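PDB 2D69: ribulose bisphosphate carboxylase, which probably catalyses the magnesium-dependent carboxylation of ribulose 1,5-bisphosphate to two molecules of 3-phosphoglycerate, as part of an archaeal AMP degradation pathway. Local coordinates for residues E176-G181 / E219-L224; G385-R390 / K407-L412. All blocks are in the same frame, centred on the assembly; numbering follows the deposited sequence.

How the contacts relate
Two loops closed in series illustrate how neighbouring elements of an alpha/beta barrel are tied together. From the N terminus, the chain first reaches contact 1, where the end of helix 167-179 meets the start of strand 222-224; the 37 intervening residues include strand 184-186 and helix 199-217. Contact 2 opens later, joining helix 382-398 to the start of helix 410-422 across 16 residues; the loops neither nest nor cross. In space they still meet: NH1 of Arg390 probably donates a hydrogen bond to Gly181 O (2.9 Å) and forms a salt bridge with Glu219 OE1. This ties helix 382-398 to the turn after helix 167-179 and the loop before strand 222-224.

Contact 1 of 2, residues E176-G181 / E219-L224; sequences ELWSGG and ETKEYL
Lys221 and Trp178 each use a side-chain donor to reach a backbone carbonyl across the contact. NZ of Lys221 donates to Trp178 O at 3.0 Å and also bonds Ile182 O, so two carbonyls grip the ammonium group. In the other direction, NE1 of Trp178 donates to Glu222 O at 3.0 Å; the acceptor lies near the indole plane, but the N-H...O angle of 141° leaves the bond bent. Trp178 O belongs to the last turn of its helix, and Gly181, with positive phi, sends a weak N-H bond back to it in a Schellman motif. The helix end would probably favour the positive charge of Lys221. In the alpha/beta barrel, helix 167-179 leads into strand 184-186, parallel to strand 222-224; the indole spans from the helix end over Leu185 to strand 222-224, with Val213 of helix 199-217 beside it. Lys221 CB sits over the five-membered ring, 3.9 Å from its centroid, in a CH-pi contact. Beyond it the lysine chain, bent at chi2 (-63°), slides past the indole in the opposite direction. An alanine in place of the tryptophan removes the indole, which would probably leave Glu222 O without this donor and open a gap under Lys221 CB. At the edge of the six-membered ring, Trp178 CZ2 packs on Tyr223 CB at 4.1 Å, while the Tyr223 hydroxyl turns away to Asp187 and Arg202.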
loop_
_atom_site.group_PDB
_atom_site.type_symbol
_atom_site.label_atom_id
_atom_site.label_comp_id
_atom_site.label_asym_id
_atom_site.label_seq_id
_atom_site.Cartn_x
_atom_site.Cartn_y
_atom_site.Cartn_z
ATOM N N GLU A 176 39.842 12.953 12.178
ATOM C CA GLU A 176 40.906 13.065 13.152
ATOM C C GLU A 176 40.694 12.185 14.376
ATOM O O GLU A 176 41.593 11.454 14.796
ATOM C CB GLU A 176 41.091 14.545 13.607
ATOM C CG GLU A 176 41.624 15.513 12.554
ATOM C CD GLU A 176 42.919 15.041 11.903
ATOM O OE1 GLU A 176 42.943 14.795 10.676
ATOM O OE2 GLU A 176 43.921 14.952 12.633
ATOM N N LEU A 177 39.496 12.245 14.925
ATOM C CA LEU A 177 39.202 11.567 16.191
ATOM C C LEU A 177 39.224 10.077 16.061
ATOM O O LEU A 177 39.887 9.381 16.853
ATOM C CB LEU A 177 37.848 12.001 16.713
ATOM C CG LEU A 177 37.785 13.458 17.145
ATOM C CD1 LEU A 177 36.376 13.910 17.323
ATOM C CD2 LEU A 177 38.497 13.630 18.436
ATOM N N TRP A 178 38.519 9.595 15.040
ATOM C CA TRP A 178 38.489 8.171 14.685
ATOM C C TRP A 178 39.886 7.661 14.307
ATOM O O TRP A 178 40.326 6.651 14.848
ATOM C CB TRP A 178 37.501 7.918 13.516
ATOM C CG TRP A 178 36.023 7.817 13.864
ATOM C CD1 TRP A 178 35.482 7.318 14.998
ATOM C CD2 TRP A 178 34.923 8.219 13.045
ATOM N NE1 TRP A 178 34.113 7.331 14.919
ATOM C CE2 TRP A 178 33.744 7.868 13.722
ATOM C CE3 TRP A 178 34.813 8.767 11.761
ATOM C CZ2 TRP A 178 32.493 8.118 13.204
ATOM C CZ3 TRP A 178 33.607 9.031 11.273
ATOM C CH2 TRP A 178 32.438 8.717 11.991
ATOM N N SER A 179 40.581 8.345 13.393
ATOM C CA SER A 179 41.934 7.947 12.968
ATOM C C SER A 179 42.966 7.850 14.110
ATOM O O SER A 179 43.877 7.024 14.074
ATOM C CB SER A 179 42.489 8.884 11.863
ATOM O OG SER A 179 41.676 8.865 10.707
ATOM N N GLY A 180 42.825 8.690 15.114
ATOM C CA GLY A 180 43.746 8.677 16.228
ATOM C C GLY A 180 43.438 7.608 17.256
ATOM O O GLY A 180 44.238 7.386 18.162
ATOM N N GLY A 181 42.242 7.025 17.174
ATOM C CA GLY A 181 41.902 5.838 17.939
ATOM C C GLY A 181 40.576 5.867 18.694
ATOM O O GLY A 181 40.246 4.884 19.371
ATOM N N GLU A 219 40.244 -1.088 12.289
ATOM C CA GLU A 219 39.375 -1.065 13.501
ATOM C C GLU A 219 37.996 -0.518 13.233
ATOM O O GLU A 219 37.814 0.430 12.457
ATOM C CB GLU A 219 39.970 -0.229 14.662
ATOM C CG GLU A 219 41.377 -0.646 15.145
ATOM C CD GLU A 219 41.944 0.351 16.162
ATOM O OE1 GLU A 219 41.599 0.291 17.323
ATOM O OE2 GLU A 219 42.729 1.228 15.802
ATOM N N THR A 220 37.024 -1.079 13.944
ATOM C CA THR A 220 35.652 -0.675 13.812
ATOM C C THR A 220 35.376 0.702 14.468
ATOM O O THR A 220 35.770 0.964 15.597
ATOM C CB THR A 220 34.760 -1.772 14.379
ATOM O OG1 THR A 220 34.936 -2.978 13.609
ATOM C CG2 THR A 220 33.253 -1.419 14.216
ATOM N N LYS A 221 34.682 1.557 13.735
ATOM C CA LYS A 221 34.348 2.868 14.207
ATOM C C LYS A 221 32.827 3.060 14.139
ATOM O O LYS A 221 32.158 2.563 13.221
ATOM C CB LYS A 221 35.062 3.938 13.377
ATOM C CG LYS A 221 36.594 3.763 13.227
ATOM C CD LYS A 221 37.258 3.849 14.569
ATOM C CE LYS A 221 38.773 3.826 14.455
ATOM N NZ LYS A 221 39.363 3.955 15.835
ATOM N N GLU A 222 32.307 3.790 15.103
ATOM C CA GLU A 222 30.876 4.034 15.178
ATOM C C GLU A 222 30.571 5.461 15.587
ATOM O O GLU A 222 31.473 6.255 15.876
ATOM C CB GLU A 222 30.183 3.016 16.081
ATOM C CG GLU A 222 29.471 1.971 15.261
ATOM C CD GLU A 222 28.306 2.513 14.421
ATOM O OE1 GLU A 222 27.732 3.586 14.727
ATOM O OE2 GLU A 222 27.934 1.822 13.457
ATOM N N TYR A 223 29.277 5.763 15.589
ATOM C CA TYR A 223 28.799 7.132 15.640
ATOM C C TYR A 223 27.499 7.180 16.426
ATOM O O TYR A 223 26.479 6.685 15.966
ATOM C CB TYR A 223 28.569 7.643 14.198
ATOM C CG TYR A 223 28.187 9.108 14.075
ATOM C CD1 TYR A 223 28.261 9.969 15.154
ATOM C CD2 TYR A 223 27.754 9.627 12.876
ATOM C CE1 TYR A 223 27.888 11.269 15.041
ATOM C CE2 TYR A 223 27.404 10.963 12.749
ATOM C CZ TYR A 223 27.453 11.764 13.815
ATOM O OH TYR A 223 27.085 13.077 13.696
ATOM N N LEU A 224 27.554 7.808 17.586
ATOM C CA LEU A 224 26.428 8.008 18.432
ATOM C C LEU A 224 25.768 9.261 17.946
ATOM O O LEU A 224 25.900 10.343 18.528
ATOM C CB LEU A 224 26.865 8.152 19.888
ATOM C CG LEU A 224 27.801 7.027 20.358
ATOM C CD1 LEU A 224 28.305 7.325 21.741
ATOM C CD2 LEU A 224 27.172 5.664 20.323
#

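Contact 2 of 2, residues G385-R390 / K407-L412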
loop_
_atom_site.group_PDB
_atom_site.type_symbol
_atom_site.label_atom_id
_atom_site.label_comp_id
_atom_site.label_asym_id
_atom_site.label_seq_id
_atom_site.Cartn_x
_atom_site.Cartn_y
_atom_site.Cartn_z
ATOM N N GLY A 385 45.344 13.544 20.733
ATOM C CA GLY A 385 44.624 13.343 21.983
ATOM C C GLY A 385 43.953 11.994 22.070
ATOM O O GLY A 385 43.831 11.392 23.136
ATOM N N ALA A 386 43.412 11.551 20.950
ATOM C CA ALA A 386 42.703 10.292 20.939
ATOM C C ALA A 386 43.701 9.178 21.196
ATOM O O ALA A 386 43.386 8.256 21.939
ATOM C CB ALA A 386 42.003 10.080 19.622
ATOM N N LYS A 387 44.901 9.291 20.593
ATOM C CA LYS A 387 45.901 8.263 20.764
ATOM C C LYS A 387 46.307 8.220 22.224
ATOM O O LYS A 387 46.487 7.143 22.771
ATOM C CB LYS A 387 47.135 8.471 19.890
ATOM C CG LYS A 387 48.033 7.190 19.829
ATOM C CD LYS A 387 49.345 7.391 19.053
ATOM C CE LYS A 387 50.459 6.408 19.552
ATOM N NZ LYS A 387 51.857 6.934 19.420
ATOM N N ALA A 388 46.392 9.388 22.852
ATOM C CA ALA A 388 46.846 9.470 24.239
ATOM C C ALA A 388 45.843 8.766 25.148
ATOM O O ALA A 388 46.208 8.063 26.084
ATOM C CB ALA A 388 47.013 10.912 24.665
ATOM N N LEU A 389 44.573 8.955 24.855
ATOM C CA LEU A 389 43.517 8.322 25.630
ATOM C C LEU A 389 43.587 6.789 25.472
ATOM O O LEU A 389 43.555 6.045 26.462
ATOM C CB LEU A 389 42.170 8.848 25.185
ATOM C CG LEU A 389 40.971 8.390 26.041
ATOM C CD1 LEU A 389 41.008 8.983 27.456
ATOM C CD2 LEU A 389 39.663 8.720 25.316
ATOM N N ARG A 390 43.708 6.326 24.234
ATOM C CA ARG A 390 43.800 4.874 23.960
ATOM C C ARG A 390 45.035 4.273 24.623
ATOM O O ARG A 390 44.984 3.161 25.110
ATOM C CB ARG A 390 43.808 4.583 22.463
ATOM C CG ARG A 390 42.403 4.707 21.771
ATOM C CD ARG A 390 41.405 3.542 22.067
ATOM N NE ARG A 390 42.029 2.246 21.722
ATOM C CZ ARG A 390 42.132 1.748 20.485
ATOM N NH1 ARG A 390 41.624 2.381 19.441
ATOM N NH2 ARG A 390 42.691 0.556 20.297
ATOM N N LYS A 407 57.001 6.681 27.642
ATOM C CA LYS A 407 58.309 6.570 26.996
ATOM C C LYS A 407 58.240 6.019 25.580
ATOM O O LYS A 407 59.114 6.290 24.768
ATOM C CB LYS A 407 59.266 5.708 27.844
ATOM C CG LYS A 407 59.645 6.324 29.185
ATOM C CD LYS A 407 60.114 5.229 30.149
ATOM C CE LYS A 407 60.949 5.741 31.318
ATOM N NZ LYS A 407 61.460 4.581 32.137
ATOM N N SER A 408 57.214 5.237 25.295
ATOM C CA SER A 408 56.951 4.728 23.951
ATOM C C SER A 408 55.715 5.406 23.318
ATOM O O SER A 408 55.298 5.023 22.225
ATOM C CB SER A 408 56.767 3.199 24.008
ATOM O OG SER A 408 55.618 2.851 24.786
ATOM N N SER A 409 55.148 6.414 23.988
ATOM C CA SER A 409 53.977 7.152 23.489
ATOM C C SER A 409 54.113 8.675 23.639
ATOM O O SER A 409 53.753 9.223 24.689
ATOM C CB SER A 409 52.727 6.731 24.252
ATOM O OG SER A 409 51.608 7.434 23.757
ATOM N N PRO A 410 54.622 9.353 22.610
ATOM C CA PRO A 410 54.779 10.820 22.652
ATOM C C PRO A 410 53.476 11.572 22.984
ATOM O O PRO A 410 53.510 12.624 23.634
ATOM C CB PRO A 410 55.254 11.166 21.228
ATOM C CG PRO A 410 55.959 9.908 20.778
ATOM C CD PRO A 410 55.101 8.787 21.334
ATOM N N GLU A 411 52.346 11.023 22.554
ATOM C CA GLU A 411 51.068 11.687 22.749
ATOM C C GLU A 411 50.705 11.649 24.222
ATOM O O GLU A 411 50.280 12.648 24.818
ATOM C CB GLU A 411 49.989 11.032 21.878
ATOM C CG GLU A 411 50.199 11.250 20.386
ATOM C CD GLU A 411 51.137 10.255 19.722
ATOM O OE1 GLU A 411 51.366 10.443 18.523
ATOM O OE2 GLU A 411 51.638 9.288 20.356
ATOM N N LEU A 412 50.899 10.492 24.826
ATOM C CA LEU A 412 50.590 10.336 26.232
ATOM C C LEU A 412 51.592 11.151 27.050
ATOM O O LEU A 412 51.240 11.769 28.034
ATOM C CB LEU A 412 50.592 8.851 26.614
ATOM C CG LEU A 412 50.419 8.598 28.107
ATOM C CD1 LEU A 412 49.069 9.164 28.628
ATOM C CD2 LEU A 412 50.596 7.112 28.413
#
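Lys387 and Glu411 reach across from their respective helices and cross obliquely, so that the carboxylate lies against the outer atoms of the lysine, from CD to NZ. The lysine has CG anti to the backbone N (chi1 -166°) and continues as an extended chain; the glutamate is instead bent at chi2 (85°), which turns its CD back toward that chain. NZ of Lys387 forms a salt bridge with OE2 of Glu411 on the syn side, 33° out of the carboxylate plane. The modelled separation of Lys387 NZ from Glu411 OE2, 2.5 Å, is very short, and its exact value is doubtful. The other oxygen, Glu411 OE1, stands farther off, 3.7 Å from Lys387 NZ, while the outer methylenes of Lys387 also lie beside the carboxylate.

Beneath this bridge the backbones come close, with Ala388 CA only 4.3 Å from Leu412 CA. The methyl of Ala388 fits against the first turn of the other helix: its CB is 3.7 Å from Glu411 O and 4.1 Å from Glu411 CB. Leu412 answers from its own side, its CD1 4.0 Å from Ala388 O, and extends on to Ala392. Glu411 O has its polar partner in NE2 of His378, a hydrogen bond.

Ser409 occupies the N-cap of helix 410-422, its OG accepting a weak bond from Leu412 N. That hydroxyl also bonds Asp391 of helix 382-398, so the cap is itself tied to the neighbouring helix. Leu389, on the side away from this contact, packs on Thr155 of strand 154-157. The arrangement is that of the long outer helix after the eighth strand of an alpha/beta barrel, here packed, on the side away from Leu389, by a capped C-terminal helix.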